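PDB 2Q01: uronate isomerase from Caulobacter crescentus, which interconverts D-glucuronate and D-fructuronate, and likewise D-galacturonate and D-tagaturonate, by aldose-ketose isomerisation in uronate metabolism. Local coordinates for residues B[225-231]-B[267-271]; B[436-440]-B[457-461]. All coordinates share one frame; numbering follows the deposited sequence.

Contact 1 of 2, residues B[225-231]-B[267-271]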
ATOM      1  N   VAL B 225     -25.013  29.057  23.497  1.00 51.47           N
ATOM      2  CA  VAL B 225     -24.213  28.182  22.660  1.00 45.97           C
ATOM      3  C   VAL B 225     -23.536  28.922  21.492  1.00 46.47           C
ATOM      4  O   VAL B 225     -22.538  28.456  20.928  1.00 49.49           O
ATOM      5  CB  VAL B 225     -25.099  26.973  22.249  1.00 42.75           C
ATOM      6  CG1 VAL B 225     -25.108  26.718  20.771  1.00 38.04           C
ATOM      7  CG2 VAL B 225     -24.700  25.765  23.032  1.00 27.32           C
ATOM      8  N   TYR B 226     -24.060  30.104  21.181  1.00 46.39           N
ATOM      9  CA  TYR B 226     -23.530  30.948  20.113  1.00 43.90           C
ATOM     10  C   TYR B 226     -22.523  31.982  20.641  1.00 38.07           C
ATOM     11  O   TYR B 226     -22.273  33.000  20.000  1.00 49.36           O
ATOM     12  CB  TYR B 226     -24.673  31.633  19.354  1.00 37.33           C
ATOM     13  CG  TYR B 226     -25.763  30.687  18.876  1.00 47.52           C
ATOM     14  CD1 TYR B 226     -25.612  29.951  17.701  1.00 43.07           C
ATOM     15  CD2 TYR B 226     -26.949  30.538  19.597  1.00 56.74           C
ATOM     16  CE1 TYR B 226     -26.614  29.087  17.259  1.00 54.25           C
ATOM     17  CE2 TYR B 226     -27.952  29.675  19.169  1.00 58.92           C
ATOM     18  CZ  TYR B 226     -27.779  28.955  18.000  1.00 57.53           C
ATOM     19  OH  TYR B 226     -28.777  28.105  17.576  1.00 52.66           O
ATOM     20  N   SER B 227     -21.955  31.705  21.810  1.00 40.04           N
ATOM     21  CA  SER B 227     -20.886  32.517  22.403  1.00 43.84           C
ATOM     22  C   SER B 227     -19.831  31.570  22.975  1.00 40.95           C
ATOM     23  O   SER B 227     -20.172  30.567  23.603  1.00 48.88           O
ATOM     24  CB  SER B 227     -21.446  33.446  23.484  1.00 38.27           C
ATOM     25  OG  SER B 227     -20.429  33.909  24.349  1.00 59.93           O
ATOM     26  N   TRP B 228     -18.562  31.907  22.762  1.00 39.70           N
ATOM     27  CA  TRP B 228     -17.438  30.961  22.881  1.00 42.44           C
ATOM     28  C   TRP B 228     -17.246  30.232  24.211  1.00 45.36           C
ATOM     29  O   TRP B 228     -17.290  29.001  24.249  1.00 49.61           O
ATOM     30  CB  TRP B 228     -16.133  31.625  22.434  1.00 32.14           C
ATOM     31  CG  TRP B 228     -14.898  30.770  22.563  1.00 34.67           C
ATOM     32  CD1 TRP B 228     -13.795  31.041  23.323  1.00 38.35           C
ATOM     33  CD2 TRP B 228     -14.632  29.518  21.907  1.00 34.04           C
ATOM     34  NE1 TRP B 228     -12.859  30.044  23.180  1.00 39.07           N
ATOM     35  CE2 TRP B 228     -13.346  29.098  22.316  1.00 38.95           C
ATOM     36  CE3 TRP B 228     -15.353  28.712  21.012  1.00 31.70           C
ATOM     37  CZ2 TRP B 228     -12.767  27.906  21.862  1.00 34.76           C
ATOM     38  CZ3 TRP B 228     -14.779  27.531  20.566  1.00 33.27           C
ATOM     39  CH2 TRP B 228     -13.495  27.140  20.989  1.00 34.15           C
ATOM     40  N   LYS B 229     -17.039  30.985  25.287  1.00 43.73           N
ATOM     41  CA  LYS B 229     -16.752  30.390  26.588  1.00 45.40           C
ATOM     42  C   LYS B 229     -17.904  29.544  27.126  1.00 45.69           C
ATOM     43  O   LYS B 229     -17.677  28.577  27.861  1.00 43.49           O
ATOM     44  CB  LYS B 229     -16.325  31.461  27.600  1.00 49.16           C
ATOM     45  CG  LYS B 229     -14.809  31.696  27.625  1.00 66.35           C
ATOM     46  CD  LYS B 229     -14.435  33.038  28.252  1.00 86.36           C
ATOM     47  CE  LYS B 229     -14.503  34.179  27.235  1.00 82.13           C
ATOM     48  NZ  LYS B 229     -14.252  35.505  27.859  1.00 64.02           N
ATOM     49  N   SER B 230     -19.129  29.897  26.742  1.00 36.72           N
ATOM     50  CA  SER B 230     -20.300  29.126  27.155  1.00 39.30           C
ATOM     51  C   SER B 230     -20.695  28.034  26.152  1.00 37.55           C
ATOM     52  O   SER B 230     -21.550  27.199  26.447  1.00 43.87           O
ATOM     53  CB  SER B 230     -21.480  30.047  27.481  1.00 36.65           C
ATOM     54  OG  SER B 230     -21.812  30.874  26.386  1.00 36.89           O
ATOM     55  N   TYR B 231     -20.080  28.054  24.971  1.00 40.21           N
ATOM     56  CA  TYR B 231     -20.168  26.946  24.019  1.00 33.02           C
ATOM     57  C   TYR B 231     -19.286  25.822  24.552  1.00 40.94           C
ATOM     58  O   TYR B 231     -19.645  24.641  24.493  1.00 48.16           O
ATOM     59  CB  TYR B 231     -19.710  27.402  22.630  1.00 30.99           C
ATOM     60  CG  TYR B 231     -19.419  26.296  21.634  1.00 23.88           C
ATOM     61  CD1 TYR B 231     -20.446  25.718  20.880  1.00 23.40           C
ATOM     62  CD2 TYR B 231     -18.111  25.854  21.417  1.00 27.74           C
ATOM     63  CE1 TYR B 231     -20.179  24.718  19.957  1.00 33.34           C
ATOM     64  CE2 TYR B 231     -17.836  24.847  20.501  1.00 26.96           C
ATOM     65  CZ  TYR B 231     -18.872  24.288  19.773  1.00 27.08           C
ATOM     66  OH  TYR B 231     -18.599  23.297  18.865  1.00 37.79           O
ATOM     67  N   ALA B 267      -9.142  31.483  18.901  1.00 34.32           N
ATOM     68  CA  ALA B 267     -10.209  30.493  18.833  1.00 26.40           C
ATOM     69  C   ALA B 267     -11.578  31.155  18.882  1.00 26.43           C
ATOM     70  O   ALA B 267     -12.487  30.765  18.148  1.00 37.03           O
ATOM     71  CB  ALA B 267     -10.053  29.478  19.970  1.00 24.51           C
ATOM     72  N   GLU B 268     -11.717  32.157  19.750  1.00 31.82           N
ATOM     73  CA  GLU B 268     -12.950  32.934  19.870  1.00 31.32           C
ATOM     74  C   GLU B 268     -13.234  33.737  18.599  1.00 36.96           C
ATOM     75  O   GLU B 268     -14.373  33.766  18.120  1.00 46.02           O
ATOM     76  CB  GLU B 268     -12.887  33.852  21.099  1.00 33.30           C
ATOM     77  CG  GLU B 268     -14.161  34.656  21.351  1.00 24.57           C
ATOM     78  CD  GLU B 268     -14.417  34.941  22.824  1.00 48.56           C
ATOM     79  OE1 GLU B 268     -13.451  34.948  23.626  1.00 50.60           O
ATOM     80  OE2 GLU B 268     -15.599  35.166  23.173  1.00 37.66           O
ATOM     81  N   ALA B 269     -12.189  34.368  18.058  1.00 30.50           N
ATOM     82  CA  ALA B 269     -12.260  35.095  16.790  1.00 26.12           C
ATOM     83  C   ALA B 269     -12.800  34.229  15.668  1.00 34.56           C
ATOM     84  O   ALA B 269     -13.718  34.638  14.961  1.00 39.11           O
ATOM     85  CB  ALA B 269     -10.887  35.640  16.410  1.00 27.67           C
ATOM     86  N   LEU B 270     -12.221  33.037  15.523  1.00 32.09           N
ATOM     87  CA  LEU B 270     -12.610  32.079  14.488  1.00 41.28           C
ATOM     88  C   LEU B 270     -14.035  31.573  14.691  1.00 40.36           C
ATOM     89  O   LEU B 270     -14.796  31.447  13.729  1.00 48.67           O
ATOM     90  CB  LEU B 270     -11.625  30.906  14.468  1.00 35.98           C
ATOM     91  CG  LEU B 270     -11.894  29.688  13.588  1.00 31.66           C
ATOM     92  CD1 LEU B 270     -11.822  30.061  12.131  1.00 33.44           C
ATOM     93  CD2 LEU B 270     -10.877  28.624  13.921  1.00 38.41           C
ATOM     94  N   PHE B 271     -14.376  31.296  15.948  1.00 38.90           N
ATOM     95  CA  PHE B 271     -15.719  30.872  16.338  1.00 38.07           C
ATOM     96  C   PHE B 271     -16.764  31.919  15.950  1.00 44.27           C
ATOM     97  O   PHE B 271     -17.786  31.583  15.345  1.00 49.92           O
ATOM     98  CB  PHE B 271     -15.757  30.590  17.847  1.00 38.68           C
ATOM     99  CG  PHE B 271     -17.107  30.184  18.364  1.00 36.30           C
ATOM    100  CD1 PHE B 271     -17.842  31.041  19.173  1.00 33.82           C
ATOM    101  CD2 PHE B 271     -17.638  28.939  18.055  1.00 35.15           C
ATOM    102  CE1 PHE B 271     -19.099  30.669  19.648  1.00 29.65           C
ATOM    103  CE2 PHE B 271     -18.887  28.560  18.526  1.00 20.41           C
ATOM    104  CZ  PHE B 271     -19.615  29.422  19.331  1.00 36.59           C
TER
HETATM  105  O   HOH W   1     -17.168  33.938  25.012  1.00 38.38           O
HETATM  106  O   HOH W   2     -17.908  34.678  21.833  1.00 33.27           O

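Contact 2 of 2, residues B[436-440]-B[457-461]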
ATOM      1  N   ASP B 436      -7.223 -12.925  14.201  1.00 28.60           N
ATOM      2  CA  ASP B 436      -6.185 -12.731  15.221  1.00 37.28           C
ATOM      3  C   ASP B 436      -5.510 -14.048  15.593  1.00 35.85           C
ATOM      4  O   ASP B 436      -4.293 -14.083  15.801  1.00 42.00           O
ATOM      5  CB  ASP B 436      -6.754 -12.074  16.484  1.00 43.65           C
ATOM      6  CG  ASP B 436      -7.054 -10.587  16.302  1.00 73.99           C
ATOM      7  OD1 ASP B 436      -7.546  -9.970  17.274  1.00 87.87           O
ATOM      8  OD2 ASP B 436      -6.809 -10.031  15.205  1.00 89.00           O
ATOM      9  N   SER B 437      -6.303 -15.120  15.678  1.00 32.41           N
ATOM     10  CA  SER B 437      -5.773 -16.462  15.920  1.00 30.60           C
ATOM     11  C   SER B 437      -4.886 -16.932  14.777  1.00 33.75           C
ATOM     12  O   SER B 437      -3.824 -17.489  15.023  1.00 46.16           O
ATOM     13  CB  SER B 437      -6.895 -17.467  16.151  1.00 24.90           C
ATOM     14  OG  SER B 437      -7.560 -17.180  17.361  1.00 38.28           O
ATOM     15  N   ALA B 438      -5.324 -16.690  13.540  1.00 28.84           N
ATOM     16  CA  ALA B 438      -4.556 -17.027  12.338  1.00 29.08           C
ATOM     17  C   ALA B 438      -3.218 -16.294  12.253  1.00 32.82           C
ATOM     18  O   ALA B 438      -2.203 -16.885  11.873  1.00 41.63           O
ATOM     19  CB  ALA B 438      -5.381 -16.748  11.098  1.00 28.70           C
ATOM     20  N   PHE B 439      -3.223 -15.010  12.608  1.00 37.00           N
ATOM     21  CA  PHE B 439      -2.021 -14.186  12.541  1.00 29.92           C
ATOM     22  C   PHE B 439      -0.980 -14.598  13.576  1.00 27.90           C
ATOM     23  O   PHE B 439       0.196 -14.752  13.248  1.00 33.04           O
ATOM     24  CB  PHE B 439      -2.363 -12.696  12.688  1.00 37.19           C
ATOM     25  CG  PHE B 439      -1.154 -11.810  12.768  1.00 25.24           C
ATOM     26  CD1 PHE B 439      -0.371 -11.576  11.637  1.00 28.72           C
ATOM     27  CD2 PHE B 439      -0.790 -11.213  13.977  1.00 30.41           C
ATOM     28  CE1 PHE B 439       0.761 -10.760  11.704  1.00 25.13           C
ATOM     29  CE2 PHE B 439       0.336 -10.394  14.055  1.00 20.05           C
ATOM     30  CZ  PHE B 439       1.116 -10.171  12.917  1.00 23.75           C
ATOM     31  N   LEU B 440      -1.424 -14.757  14.822  1.00 27.38           N
ATOM     32  CA  LEU B 440      -0.592 -15.270  15.908  1.00 29.08           C
ATOM     33  C   LEU B 440      -0.038 -16.670  15.623  1.00 34.95           C
ATOM     34  O   LEU B 440       1.125 -16.953  15.922  1.00 39.37           O
ATOM     35  CB  LEU B 440      -1.389 -15.281  17.210  1.00 26.13           C
ATOM     36  CG  LEU B 440      -1.265 -14.158  18.247  1.00 35.90           C
ATOM     37  CD1 LEU B 440      -0.699 -12.879  17.673  1.00 34.04           C
ATOM     38  CD2 LEU B 440      -2.614 -13.905  18.910  1.00 29.89           C
ATOM     39  N   LEU B 457      -1.402 -13.327  24.410  1.00 43.13           N
ATOM     40  CA  LEU B 457      -1.803 -12.251  23.503  1.00 39.62           C
ATOM     41  C   LEU B 457      -3.215 -12.351  22.975  1.00 35.70           C
ATOM     42  O   LEU B 457      -3.900 -11.342  22.883  1.00 50.21           O
ATOM     43  CB  LEU B 457      -0.828 -12.108  22.335  1.00 35.61           C
ATOM     44  CG  LEU B 457       0.318 -11.160  22.675  1.00 43.51           C
ATOM     45  CD1 LEU B 457       1.443 -11.267  21.681  1.00 27.89           C
ATOM     46  CD2 LEU B 457      -0.195  -9.740  22.756  1.00 44.27           C
ATOM     47  N   ILE B 458      -3.648 -13.560  22.636  1.00 34.90           N
ATOM     48  CA  ILE B 458      -4.993 -13.754  22.106  1.00 32.04           C
ATOM     49  C   ILE B 458      -6.079 -13.323  23.113  1.00 28.86           C
ATOM     50  O   ILE B 458      -7.053 -12.675  22.734  1.00 37.70           O
ATOM     51  CB  ILE B 458      -5.197 -15.196  21.532  1.00 28.89           C
ATOM     52  CG1 ILE B 458      -6.444 -15.275  20.651  1.00 31.19           C
ATOM     53  CG2 ILE B 458      -5.239 -16.250  22.630  1.00 29.77           C
ATOM     54  CD1 ILE B 458      -6.295 -14.644  19.314  1.00 44.42           C
ATOM     55  N   VAL B 459      -5.865 -13.629  24.391  1.00 32.57           N
ATOM     56  CA  VAL B 459      -6.798 -13.279  25.463  1.00 34.56           C
ATOM     57  C   VAL B 459      -6.762 -11.772  25.756  1.00 38.57           C
ATOM     58  O   VAL B 459      -7.805 -11.162  26.015  1.00 48.57           O
ATOM     59  CB  VAL B 459      -6.529 -14.119  26.744  1.00 34.93           C
ATOM     60  CG1 VAL B 459      -7.557 -13.818  27.842  1.00 33.83           C
ATOM     61  CG2 VAL B 459      -6.565 -15.600  26.419  1.00 30.83           C
ATOM     62  N   ASP B 460      -5.568 -11.182  25.687  1.00 34.99           N
ATOM     63  CA  ASP B 460      -5.386  -9.741  25.879  1.00 42.89           C
ATOM     64  C   ASP B 460      -6.099  -8.965  24.782  1.00 45.82           C
ATOM     65  O   ASP B 460      -6.971  -8.138  25.067  1.00 43.72           O
ATOM     66  CB  ASP B 460      -3.900  -9.373  25.900  1.00 40.96           C
ATOM     67  CG  ASP B 460      -3.286  -9.475  27.286  1.00 51.08           C
ATOM     68  OD1 ASP B 460      -4.039  -9.537  28.283  1.00 58.68           O
ATOM     69  OD2 ASP B 460      -2.039  -9.484  27.378  1.00 66.46           O
ATOM     70  N   LEU B 461      -5.744  -9.278  23.536  1.00 40.30           N
ATOM     71  CA  LEU B 461      -6.347  -8.686  22.337  1.00 39.29           C
ATOM     72  C   LEU B 461      -7.876  -8.746  22.317  1.00 40.93           C
ATOM     73  O   LEU B 461      -8.534  -7.794  21.893  1.00 42.86           O
ATOM     74  CB  LEU B 461      -5.790  -9.369  21.080  1.00 39.68           C
ATOM     75  CG  LEU B 461      -4.592  -8.791  20.307  1.00 43.98           C
ATOM     76  CD1 LEU B 461      -3.525  -8.151  21.183  1.00 46.14           C
ATOM     77  CD2 LEU B 461      -3.978  -9.851  19.391  1.00 41.94           C
TER

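Contact 1 of 2, residues B[225-231]-B[267-271]
W228, Y231 and F271 form an aromatic cluster where the first turn of helix 228-244 meets the middle of helix 264-276, two helices that precede and follow strand 249-252. F271 touches both others, which lie on the same side of its ring. Atom CE3 of W228 comes over one face of F271, offset toward the rim and 3.5 Å from CG of F271; the W228 six-membered ring and the F271 ring are inclined at 50°, centroids 5.2 Å apart. Y231 instead receives atom CE2 of F271 over the centre of its own face, 3.8 Å above the plane. F271 reaches this place because its CG is anti to the backbone N (chi1 178°). Replacing this phenylalanine by an alanine would probably leave W228 and Y231 without their shared partner and open a gap between the helices. At its edge the F271 ring meets main chain: V225 O lies in the ring plane, 3.5 Å from CZ of F271.

Further apolar contact comes from A267, whose CB touches CZ2 of W228 at 3.7 Å, while the E268 backbone covers part of one indole face. F287 and M291 of helix 281-302 also pack on W228 and Y231.

The polar contacts are water-mediated. E268 OE2 accepts from two waters, which in turn accept from the backbone N-H groups of W228 and K229; a carboxylate beside this helix N-terminus is probably favoured electrostatically. K229 may add a weak attraction: its NZ stays 4.3 Å from E268 OE1, beyond salt-bridge range, and atom CE of K229 lies nearer that oxygen, at 3.8 Å.

Contact 2 of 2, residues B[436-440]-B[457-461]
I458 and L440 carry an apolar helix-to-helix contact, largely buried, between helices 425-445 and 451-469 near the C-terminal end of the chain. The evidence is the placing of one methyl: I458 CD1 lies 3.8 Å from L440 CD2 and 3.9 Å from D436 CB. It also touches S437, with CD1 of I458 3.4 Å from S437 OG, a hydroxyl that is hydrogen-bonded to R433 O one turn earlier. With CG1 of I458 anti to the backbone N (chi1 -164°), the longer branch is directed to helix 425-445, and chi2 (75°) then sets CD1 against S437.

The two helices follow one another with a short connection and run nearly antiparallel, their local axes at 147° and 10.6 Å apart, which makes a helical hairpin within this TIM-barrel-clan enzyme. L440 points CD2 at the opposing helix, where it meets both L457 CB and L461 CD2 at 4.3 Å.

Other elements close round the pair. L28 of helix 19-30 packs on S437 and L440, and R111 of the second subunit packs on L457. D436 turns its carboxylate past L461, OD1 standing 4.2 Å from L461 CD2, while OD2 has a long, weak ion pair with R400 of helix 393-407.

Contact 1 and contact 2 lie on opposite sides of the chain's centre, with about 33 Å between their nearest atoms, and they share no helix. Contact 1 is the more peripheral, its centre about 30 Å from the chain centre against about 20 Å for contact 2, and it is only partly buried. Its chemistry matches that place: aromatic rings on the inner side, ordered water and charged groups on the outer. Contact 2 is buried and relies on aliphatic branches, with a neighbouring subunit close by, whereas no other chain of the assembly touches the segments of contact 1. Neither contact has a direct hydrogen bond between its segments.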